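Local coordinates for protein unsaturated chondroitin disaccharide hydrolase (Streptococcus agalactiae, PDB 3ANK) that hydrolyses unsaturated disaccharides from chondroitin, hyaluronan and heparin, releasing the unsaturated uronic acid and preferring sulfated substrates, at residues Ile33-Lys38 with Ser348-Ile353; Glu49-Pro54 with Trp69-Trp74. The protein carries 1 engineered substitution. One frame throughout, in Å; residues are numbered along the deposited sequence.

Contact 1. Residues Ile33-Lys38 with Ser348-Ile353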
# COMPACT_ATOMS: atom_id res chain seq x y z
N ILE A 33 10.53 5.06 14.23
CA ILE A 33 9.82 3.87 14.69
C ILE A 33 9.31 4.05 16.14
O ILE A 33 8.14 3.82 16.42
CB ILE A 33 10.70 2.61 14.57
CG1 ILE A 33 10.94 2.28 13.08
CG2 ILE A 33 10.09 1.40 15.30
CD1 ILE A 33 11.93 1.13 12.85
N GLU A 34 10.18 4.48 17.04
CA GLU A 34 9.77 4.67 18.43
C GLU A 34 8.61 5.65 18.53
O GLU A 34 7.64 5.39 19.22
CB GLU A 34 10.93 5.13 19.33
CG GLU A 34 12.10 4.19 19.36
CD GLU A 34 11.86 2.98 20.25
OE1 GLU A 34 12.52 1.93 20.04
OE2 GLU A 34 11.02 3.07 21.16
N LYS A 35 8.71 6.79 17.84
CA LYS A 35 7.65 7.78 17.85
C LYS A 35 6.34 7.21 17.34
O LYS A 35 5.27 7.49 17.90
CB LYS A 35 8.03 8.99 17.02
CG LYS A 35 7.08 10.18 17.21
CD LYS A 35 7.64 11.44 16.54
CE LYS A 35 7.49 11.38 15.03
NZ LYS A 35 7.50 12.76 14.43
N ALA A 36 6.41 6.43 16.27
CA ALA A 36 5.22 5.77 15.74
C ALA A 36 4.63 4.80 16.76
O ALA A 36 3.41 4.72 16.93
CB ALA A 36 5.55 5.03 14.44
N LEU A 37 5.49 4.03 17.42
CA LEU A 37 5.01 3.01 18.34
C LEU A 37 4.36 3.62 19.58
O LEU A 37 3.44 3.03 20.14
CB LEU A 37 6.14 2.05 18.74
CG LEU A 37 6.15 0.73 17.97
CD1 LEU A 37 6.06 0.97 16.45
CD2 LEU A 37 7.39 -0.07 18.32
N LYS A 38 4.83 4.77 20.02
CA LYS A 38 4.18 5.40 21.16
C LYS A 38 2.74 5.69 20.80
O LYS A 38 1.83 5.40 21.58
CB LYS A 38 4.92 6.66 21.62
CG LYS A 38 6.31 6.33 22.16
CD LYS A 38 6.62 7.12 23.41
CE LYS A 38 6.47 8.59 23.15
NZ LYS A 38 7.08 8.94 21.85
N SER A 348 5.06 13.20 9.79
CA SER A 348 4.73 12.26 10.85
C SER A 348 4.11 12.96 12.07
O SER A 348 4.43 14.11 12.37
CB SER A 348 5.94 11.43 11.28
OG SER A 348 6.99 12.25 11.76
N ASN A 349 3.23 12.24 12.75
CA ASN A 349 2.48 12.81 13.87
C ASN A 349 3.35 13.10 15.08
O ASN A 349 4.11 12.24 15.53
CB ASN A 349 1.36 11.86 14.29
CG ASN A 349 0.70 12.31 15.57
OD1 ASN A 349 0.27 13.45 15.67
ND2 ASN A 349 0.62 11.41 16.55
N ASN A 350 3.20 14.29 15.65
CA ASN A 350 3.95 14.66 16.85
C ASN A 350 3.14 14.78 18.14
O ASN A 350 3.70 14.76 19.22
CB ASN A 350 4.76 15.93 16.59
CG ASN A 350 5.94 15.68 15.69
OD1 ASN A 350 6.73 14.78 15.95
ND2 ASN A 350 6.04 16.43 14.61
N GLU A 351 1.83 14.93 18.03
CA GLU A 351 1.00 14.99 19.23
C GLU A 351 0.51 13.60 19.63
O GLU A 351 -0.31 13.00 18.94
CB GLU A 351 -0.15 15.98 19.09
CG GLU A 351 0.22 17.40 19.52
CD GLU A 351 1.08 18.11 18.49
OE1 GLU A 351 2.06 18.77 18.88
OE2 GLU A 351 0.77 17.99 17.29
N LEU A 352 1.02 13.11 20.75
CA LEU A 352 0.72 11.77 21.22
C LEU A 352 -0.55 11.74 22.06
O LEU A 352 -0.49 11.62 23.28
CB LEU A 352 1.90 11.20 22.00
CG LEU A 352 3.20 11.17 21.17
CD1 LEU A 352 4.36 10.61 21.99
CD2 LEU A 352 3.00 10.37 19.87
N ILE A 353 -1.69 11.83 21.39
CA ILE A 353 -2.98 11.72 22.06
C ILE A 353 -3.85 10.66 21.38
O ILE A 353 -3.72 10.41 20.18
CB ILE A 353 -3.71 13.08 22.09
CG1 ILE A 353 -4.36 13.38 20.75
CG2 ILE A 353 -2.75 14.21 22.47
CD1 ILE A 353 -5.34 14.54 20.82
O HOH W 1 3.65 9.21 16.14
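The ammonium group of Lys-35 crosses from a helix to a loop and is gripped there by two neutral oxygens, OD1 of Asn-350 and OG of Ser-348. NZ donates to OD1 of Asn-350 at 2.6 Å and to OG of Ser-348 at 2.8 Å. The first of these bonds is short but not aimed at a lone pair: the nitrogen stands above the amide carbonyl plane of Asn-350, 40° out of it. Asn-350 starts with its CB turned from the helix, and it is the far end of the side chain that comes back to take the lysine. The hydroxyl of Ser-348 is also hydrogen-bonded to the carbonyl of Ile-344, one turn back in helix 329-347, so the lysine joins a network already tied to that helix end.

Lys-35 leaves its helix with CG opposite the backbone N (chi1 -169°), runs out extended, then bends at chi3 (75°). The bend brings CE alongside the backbone carbonyl of Asn-349, 3.5 Å from its O. A water backs up this reach, giving one proton to the main-chain O of Lys-35, at 2.9 Å, and the other to O of Asn-349, at 3.1 Å. The side chain of Asn-349 serves its own loop, where ND2 holds the carbonyl of Glu-351 and OD1 accepts from Arg-356. Further along, Leu-352, the centre of an inverse gamma turn, packs on Gln-39 and Ile-42 of helix 26-47; its CD1 is 4.0 Å from CB of Lys-38, and its CD2 lies 4.2 Å from O of Lys-35. This is peripheral packing in an (alpha/alpha)6 barrel, away from the substrate site: the loop that leaves helix 329-347 is fastened along the flank of helix 26-47.

Contact 2. Residues Glu49-Pro54 with Trp69-Trp74. With GCD (4-deoxy-alpha-L-threo-hex-4-enopyranuronic acid), chain B.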
# COMPACT_ATOMS: atom_id res chain seq x y z
N GLU A 49 -10.21 -4.17 21.10
CA GLU A 49 -10.31 -5.21 20.08
C GLU A 49 -11.03 -4.74 18.82
O GLU A 49 -11.30 -5.53 17.91
CB GLU A 49 -10.94 -6.48 20.65
CG GLU A 49 -10.10 -7.09 21.75
CD GLU A 49 -10.70 -8.36 22.30
OE1 GLU A 49 -11.45 -9.04 21.56
OE2 GLU A 49 -10.41 -8.69 23.47
N GLU A 50 -11.33 -3.45 18.77
CA GLU A 50 -11.97 -2.86 17.60
C GLU A 50 -10.94 -2.23 16.66
O GLU A 50 -9.74 -2.50 16.77
CB GLU A 50 -13.01 -1.83 18.03
CG GLU A 50 -14.19 -2.46 18.76
CD GLU A 50 -14.82 -3.58 17.97
OE1 GLU A 50 -15.31 -4.54 18.59
OE2 GLU A 50 -14.82 -3.52 16.72
N TYR A 51 -11.40 -1.40 15.73
CA TYR A 51 -10.53 -0.88 14.67
C TYR A 51 -10.67 0.62 14.42
O TYR A 51 -11.68 1.21 14.77
CB TYR A 51 -10.83 -1.62 13.37
CG TYR A 51 -10.69 -3.11 13.51
CD1 TYR A 51 -11.70 -3.86 14.08
CD2 TYR A 51 -9.53 -3.76 13.10
CE1 TYR A 51 -11.57 -5.24 14.22
CE2 TYR A 51 -9.39 -5.11 13.24
CZ TYR A 51 -10.41 -5.85 13.80
OH TYR A 51 -10.26 -7.19 13.94
N PRO A 52 -9.65 1.23 13.79
CA PRO A 52 -9.81 2.62 13.35
C PRO A 52 -10.73 2.70 12.12
O PRO A 52 -10.87 1.72 11.39
CB PRO A 52 -8.39 3.05 12.97
CG PRO A 52 -7.66 1.76 12.68
CD PRO A 52 -8.31 0.69 13.53
N THR A 53 -11.35 3.85 11.91
CA THR A 53 -12.04 4.11 10.65
C THR A 53 -10.98 4.27 9.56
O THR A 53 -9.82 4.50 9.87
CB THR A 53 -12.89 5.39 10.75
OG1 THR A 53 -12.11 6.42 11.38
CG2 THR A 53 -14.15 5.13 11.57
N PRO A 54 -11.37 4.13 8.28
CA PRO A 54 -10.36 4.25 7.22
C PRO A 54 -9.50 5.50 7.37
O PRO A 54 -8.28 5.46 7.20
CB PRO A 54 -11.22 4.33 5.96
CG PRO A 54 -12.38 3.47 6.27
CD PRO A 54 -12.68 3.74 7.75
N TRP A 69 -12.86 -1.96 4.22
CA TRP A 69 -11.81 -2.57 3.39
C TRP A 69 -10.44 -2.36 4.04
O TRP A 69 -9.43 -2.87 3.57
CB TRP A 69 -11.82 -2.01 1.96
CG TRP A 69 -11.36 -0.58 1.84
CD1 TRP A 69 -12.12 0.54 2.01
CD2 TRP A 69 -10.04 -0.11 1.50
NE1 TRP A 69 -11.36 1.67 1.81
CE2 TRP A 69 -10.08 1.30 1.50
CE3 TRP A 69 -8.82 -0.75 1.21
CZ2 TRP A 69 -8.96 2.08 1.21
CZ3 TRP A 69 -7.72 0.02 0.92
CH2 TRP A 69 -7.79 1.43 0.93
N THR A 70 -10.43 -1.61 5.14
CA THR A 70 -9.18 -1.09 5.69
C THR A 70 -8.76 -1.73 7.01
O THR A 70 -7.67 -1.45 7.51
CB THR A 70 -9.29 0.41 5.91
OG1 THR A 70 -10.49 0.67 6.65
CG2 THR A 70 -9.36 1.15 4.59
N ASN A 71 -9.61 -2.59 7.56
CA ASN A 71 -9.37 -3.12 8.89
C ASN A 71 -8.01 -3.81 9.05
O ASN A 71 -7.38 -3.72 10.11
CB ASN A 71 -10.51 -4.04 9.32
CG ASN A 71 -11.83 -3.30 9.38
OD1 ASN A 71 -12.25 -2.84 10.45
ND2 ASN A 71 -12.45 -3.12 8.23
N GLY A 72 -7.57 -4.48 7.99
CA GLY A 72 -6.31 -5.23 8.02
C GLY A 72 -5.07 -4.37 8.23
O GLY A 72 -4.07 -4.84 8.76
N PHE A 73 -5.13 -3.13 7.78
CA PHE A 73 -4.00 -2.21 7.91
C PHE A 73 -3.73 -1.90 9.38
O PHE A 73 -2.59 -1.66 9.77
CB PHE A 73 -4.26 -0.92 7.12
CG PHE A 73 -4.30 -1.12 5.63
CD1 PHE A 73 -3.18 -1.59 4.94
CD2 PHE A 73 -5.45 -0.86 4.91
CE1 PHE A 73 -3.22 -1.79 3.56
CE2 PHE A 73 -5.50 -1.04 3.54
CZ PHE A 73 -4.38 -1.49 2.86
N TRP A 74 -4.78 -1.91 10.20
CA TRP A 74 -4.59 -1.71 11.66
C TRP A 74 -3.84 -2.89 12.25
O TRP A 74 -2.81 -2.73 12.92
CB TRP A 74 -5.93 -1.48 12.38
CG TRP A 74 -5.87 -1.74 13.86
CD1 TRP A 74 -6.41 -2.80 14.53
CD2 TRP A 74 -5.21 -0.94 14.85
NE1 TRP A 74 -6.13 -2.70 15.87
CE2 TRP A 74 -5.40 -1.57 16.10
CE3 TRP A 74 -4.48 0.26 14.81
CZ2 TRP A 74 -4.89 -1.05 17.29
CZ3 TRP A 74 -3.96 0.77 15.99
CH2 TRP A 74 -4.17 0.11 17.21
C1 GCD B . -11.29 1.29 -2.19
C2 GCD B . -10.74 0.15 -3.02
C3 GCD B . -9.38 -0.26 -2.48
C4 GCD B . -8.51 0.99 -2.50
C5 GCD B . -9.09 2.24 -2.39
C6 GCD B . -8.19 3.46 -2.45
O2 GCD B . -11.64 -0.95 -2.96
O3 GCD B . -8.79 -1.25 -3.34
O5 GCD B . -10.43 2.44 -2.20
O6A GCD B . -8.72 4.57 -2.31
O6B GCD B . -6.96 3.28 -2.61
O HOH W 2 -7.90 -4.01 17.79
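Just after Trp-69, Thr-70 meets Pro-54, whose CG is 3.4 Å from OG1 of the threonine. Its chi1 of 50° puts that hydroxyl between the backbone N and carbonyl carbon and against the proline ring, where it is buried without a polar partner. CG2 of Thr-70 sits 3.2 Å above one face of the Trp-69 indole, over its centre. The unsaturated uronic acid lies over the opposite face, a way aromatic residues commonly meet sugars, with CH2 of Trp-69 within 3.5 Å of C4 of the ligand. NE1 of Trp-69 is bonded to the hydroxyl of Tyr-364. At Asn-71, near the start of helix 71-85 of the (alpha/alpha)6 barrel, the side chain crosses Tyr-51 at about a right angle, with amide and phenol planes 80° apart. The chain from 49 to 54 includes a short strand paired with 63-64 and runs past the start of this barrel helix. One turn later comes Trp-74, its CG opposite the backbone N (chi1 160°), which carries the indole out to Pro-52 and Tyr-51. CD of Pro-52 lies 3.3 Å above one face, toward the rim, and only 3.4 Å from CB of Trp-74. The phenol ring meets the indole obliquely, CD2 of Tyr-51 being 3.6 Å from CD1 of Trp-74, while Phe-47 makes an edge-to-face pair with the indole. NE1 of Trp-74 gives its proton to a water at 2.9 Å, and that water also lies within hydrogen-bonding distance of the backbone O of Glu-50, 2.6 Å away.

In the fold
Helix 26-47 connects the two contacts: it supplies one side of contact 1 and runs on into strand 51-52 of contact 2. Their centres lie 18 Å apart and their nearest atoms about 8 Å, so they do not touch, and contact 2 is nested within the long chain loop that contact 1 closes. Only contact 2 reaches the substrate. There the side chain of Thr-70 is about 8 Å from that of the nucleophile Asp-115 and, likewise, from that of Arg-247, and the side chain of Pro-54 is about 7 Å from the bound sulfated N-acetylgalactosamine. Asn-175, the engineered replacement of the proton donor, bonds the same uronic acid that lies over Trp-69.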